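Side-chain contacts in glucose-6-phosphate isomerase like protein (Thermus thermophilus, PDB 1WIW), which probably interconverts glucose 6-phosphate or mannose 6-phosphate with fructose 6-phosphate, as a member of the PGI/PMI family built from two SIS domains: residues L118-T122 and G123-V127; L192-P195 and P196-E200. One frame throughout, in Å; residues are numbered along the deposited sequence.

Interaction 1: residues L118-T122 and G123-V127; sequences LLLAT and GREEV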
# COMPACT_ATOMS: atom_id res chain seq x y z
N LEU B 118 -19.19 -7.62 -11.23
CA LEU B 118 -18.83 -8.85 -10.52
C LEU B 118 -19.93 -9.35 -9.60
O LEU B 118 -20.21 -10.55 -9.55
CB LEU B 118 -17.54 -8.65 -9.70
CG LEU B 118 -16.22 -8.59 -10.46
CD1 LEU B 118 -15.05 -8.53 -9.48
CD2 LEU B 118 -16.09 -9.82 -11.35
N LEU B 119 -20.56 -8.45 -8.86
CA LEU B 119 -21.63 -8.87 -7.96
C LEU B 119 -22.80 -9.46 -8.75
O LEU B 119 -23.37 -10.48 -8.37
CB LEU B 119 -22.11 -7.70 -7.09
CG LEU B 119 -21.07 -7.10 -6.13
CD1 LEU B 119 -21.73 -6.04 -5.26
CD2 LEU B 119 -20.49 -8.20 -5.25
N LEU B 120 -23.15 -8.81 -9.86
CA LEU B 120 -24.24 -9.29 -10.70
C LEU B 120 -23.87 -10.57 -11.44
O LEU B 120 -24.75 -11.37 -11.79
CB LEU B 120 -24.64 -8.22 -11.72
CG LEU B 120 -25.33 -6.96 -11.18
CD1 LEU B 120 -25.49 -5.95 -12.29
CD2 LEU B 120 -26.69 -7.34 -10.61
N ALA B 121 -22.58 -10.76 -11.67
CA ALA B 121 -22.10 -11.94 -12.38
C ALA B 121 -21.96 -13.15 -11.45
O ALA B 121 -21.92 -14.29 -11.91
CB ALA B 121 -20.75 -11.64 -13.03
N THR B 122 -21.89 -12.90 -10.15
CA THR B 122 -21.73 -13.98 -9.18
C THR B 122 -22.94 -14.20 -8.27
O THR B 122 -22.81 -14.73 -7.17
CB THR B 122 -20.48 -13.73 -8.30
OG1 THR B 122 -20.59 -12.45 -7.67
CG2 THR B 122 -19.21 -13.76 -9.15
N GLY B 123 -24.12 -13.78 -8.74
CA GLY B 123 -25.33 -13.97 -7.96
C GLY B 123 -25.47 -13.17 -6.68
O GLY B 123 -26.19 -13.58 -5.77
N ARG B 124 -24.81 -12.02 -6.59
CA ARG B 124 -24.91 -11.21 -5.39
C ARG B 124 -25.68 -9.91 -5.60
O ARG B 124 -25.22 -8.83 -5.21
CB ARG B 124 -23.51 -10.91 -4.84
CG ARG B 124 -22.83 -12.13 -4.24
CD ARG B 124 -21.86 -11.72 -3.15
NE ARG B 124 -20.51 -11.52 -3.65
CZ ARG B 124 -19.52 -11.00 -2.93
NH1 ARG B 124 -18.32 -10.86 -3.45
NH2 ARG B 124 -19.75 -10.59 -1.69
N GLU B 125 -26.86 -10.03 -6.19
CA GLU B 125 -27.70 -8.86 -6.46
C GLU B 125 -28.10 -8.12 -5.18
O GLU B 125 -28.17 -6.89 -5.18
CB GLU B 125 -28.98 -9.28 -7.20
CG GLU B 125 -28.76 -9.96 -8.54
CD GLU B 125 -28.29 -11.40 -8.41
OE1 GLU B 125 -27.98 -12.02 -9.45
OE2 GLU B 125 -28.24 -11.93 -7.28
N GLU B 126 -28.35 -8.86 -4.11
CA GLU B 126 -28.75 -8.24 -2.85
C GLU B 126 -27.62 -7.45 -2.23
O GLU B 126 -27.85 -6.39 -1.65
CB GLU B 126 -29.26 -9.29 -1.86
CG GLU B 126 -30.61 -9.88 -2.25
CD GLU B 126 -31.61 -8.82 -2.70
OE1 GLU B 126 -31.81 -7.82 -1.98
OE2 GLU B 126 -32.19 -8.99 -3.79
N VAL B 127 -26.40 -7.95 -2.33
CA VAL B 127 -25.25 -7.24 -1.79
C VAL B 127 -25.14 -5.92 -2.56
O VAL B 127 -24.93 -4.86 -1.96
CB VAL B 127 -23.95 -8.03 -1.98
CG1 VAL B 127 -22.77 -7.23 -1.45
CG2 VAL B 127 -24.04 -9.36 -1.25
O HOH W 1 -18.58 -12.31 -5.88
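The backbone turns back on itself where helix 110-121 ends: Arg124 N donates to Leu119 O over 2.8 Å at an N-H...O angle of 154°, closing the turn round Thr122, which leaves helical geometry, and Gly123, which takes left-handed angles with phi at 68°. Arg124 then lies over the turn it has just closed. Its guanidinium sets one face on Leu119 CD2, 3.6 Å above the plane and offset toward the rim, while Arg124 NE stands 3.7 Å from that same methyl. At the edge, in the plane of the group, Arg124 NH1 donates to water 1 over 2.8 Å, and this water in turn donates to Thr122 OG1. Thr122 runs alongside the arginine; with chi1 at 56° its hydroxyl sits between the backbone N and the carbonyl carbon, facing back along the helix to give its proton to Leu118 O, 2.7 Å from OG1. The hydroxyl therefore both donates and accepts, which should fix its rotation. Further out, Leu119 CD1 touches Val127 CG1 across nearly a right angle, and the bent chain of Glu125 lays CG against Leu120 CD2 at 3.9 Å. This is a Schellman-like glycine C-cap with the long 6→1 bond but not the shorter one from Gly123 N to Leu120 O, in a short turn joining helix 110-121 to helix 125-139.

Interaction 2: residues L192-P195 and P196-E200; sequences LTPP and PSALE
Pro194 meets Ala198 through carbon alone: CG of the proline ring lies 3.8 Å from Ala198 CB, and Pro194 CB comes almost as near to the same methyl. One residue on, the rings of Pro195 and Pro196 flank one peptide link, which brings Pro195 CB to 3.3 Å from Pro196 CD, tighter than usual van der Waals contact. With psi of Pro195 close to 180° the chain runs extended into this link; Pro196 then turns to helical angles and Ser197 forms the centre of an inverse gamma turn, spanned by a weak bond from Ala198 N to Pro196 O over 3.0 Å. This bend brings Ala198 CB against the Pro194 ring, and the methyl also lies 3.7 Å from Pro195 O. The helical angles of Pro196 bring two acceptors close, Pro195 O and Pro196 O at 3.2 Å. Arg173 answers both, NH1 bonding to Pro195 O and NH2 to Pro196 O, and its positive charge would be expected to ease their mutual repulsion. Around the prolines, Phe201 of helix 198-204 touches both Pro194 and Pro195, and Leu166 of strand 164-168 packs on Pro194. From the second subunit, Tyr72 O bonds to Ser197 OG and Leu74 N to Glu200 OE2. The whole is a proline-rich lead-in with an inverse gamma turn at the start of helix 198-204, set in the C-terminal SIS domain at the dimer interface.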
# COMPACT_ATOMS: atom_id res chain seq x y z
N LEU B 192 -1.05 10.06 1.60
CA LEU B 192 -0.35 8.82 1.90
C LEU B 192 -1.16 7.86 2.73
O LEU B 192 -2.21 8.20 3.29
CB LEU B 192 0.98 9.08 2.62
CG LEU B 192 0.92 9.39 4.11
CD1 LEU B 192 2.24 9.01 4.76
CD2 LEU B 192 0.59 10.86 4.29
N THR B 193 -0.63 6.65 2.81
CA THR B 193 -1.24 5.55 3.54
C THR B 193 -0.20 4.97 4.49
O THR B 193 1.00 5.04 4.22
CB THR B 193 -1.67 4.45 2.55
OG1 THR B 193 -2.80 4.91 1.80
CG2 THR B 193 -2.03 3.17 3.28
N PRO B 194 -0.64 4.42 5.62
CA PRO B 194 0.33 3.84 6.55
C PRO B 194 0.69 2.44 6.06
O PRO B 194 0.02 1.89 5.18
CB PRO B 194 -0.43 3.82 7.87
CG PRO B 194 -1.85 3.59 7.43
CD PRO B 194 -1.98 4.51 6.24
N PRO B 195 1.77 1.86 6.59
CA PRO B 195 2.16 0.51 6.17
C PRO B 195 1.26 -0.54 6.84
O PRO B 195 0.34 -0.19 7.58
CB PRO B 195 3.62 0.43 6.64
CG PRO B 195 3.60 1.27 7.88
CD PRO B 195 2.80 2.47 7.44
N PRO B 196 1.50 -1.83 6.57
CA PRO B 196 0.69 -2.88 7.18
C PRO B 196 0.54 -2.72 8.70
O PRO B 196 -0.57 -2.82 9.22
CB PRO B 196 1.43 -4.14 6.80
CG PRO B 196 1.86 -3.82 5.39
CD PRO B 196 2.37 -2.39 5.52
N SER B 197 1.65 -2.48 9.39
CA SER B 197 1.62 -2.27 10.84
C SER B 197 1.35 -0.79 11.02
O SER B 197 2.25 -0.02 11.36
CB SER B 197 2.97 -2.63 11.48
OG SER B 197 3.28 -4.00 11.32
N ALA B 198 0.09 -0.40 10.80
CA ALA B 198 -0.30 1.00 10.88
C ALA B 198 -0.14 1.70 12.23
O ALA B 198 0.43 2.79 12.30
CB ALA B 198 -1.73 1.15 10.39
N LEU B 199 -0.65 1.10 13.30
CA LEU B 199 -0.57 1.74 14.61
C LEU B 199 0.87 1.97 15.09
O LEU B 199 1.17 3.00 15.67
CB LEU B 199 -1.37 0.93 15.64
CG LEU B 199 -2.84 0.70 15.27
CD1 LEU B 199 -3.55 -0.02 16.41
CD2 LEU B 199 -3.52 2.04 15.00
N GLU B 200 1.75 1.01 14.84
CA GLU B 200 3.15 1.15 15.24
C GLU B 200 3.72 2.36 14.50
O GLU B 200 4.48 3.16 15.06
CB GLU B 200 3.94 -0.11 14.88
CG GLU B 200 3.46 -1.37 15.59
CD GLU B 200 3.86 -1.42 17.06
OE1 GLU B 200 4.25 -0.36 17.61
OE2 GLU B 200 3.78 -2.51 17.66

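Overall arrangement
Interactions 1 and 2 belong to different halves of the subunit: 118-127 joins helix 110-121, which packs on the sheet of strands 39-45 and 64-70, to helix 125-139, whereas 192-200 leads into a helix of the C-terminal SIS domain. Their centres are 32 Å apart and their nearest atoms about 21 Å, so they do not touch. Each lies about 19 Å from the centre of the chain. The surroundings differ: interaction 1 stays within its own chain, while interaction 2 is held partly by the second subunit. In interaction 1 a glycine C-cap runs directly into the next helix; in interaction 2 prolines and an inverse gamma turn precede the helix.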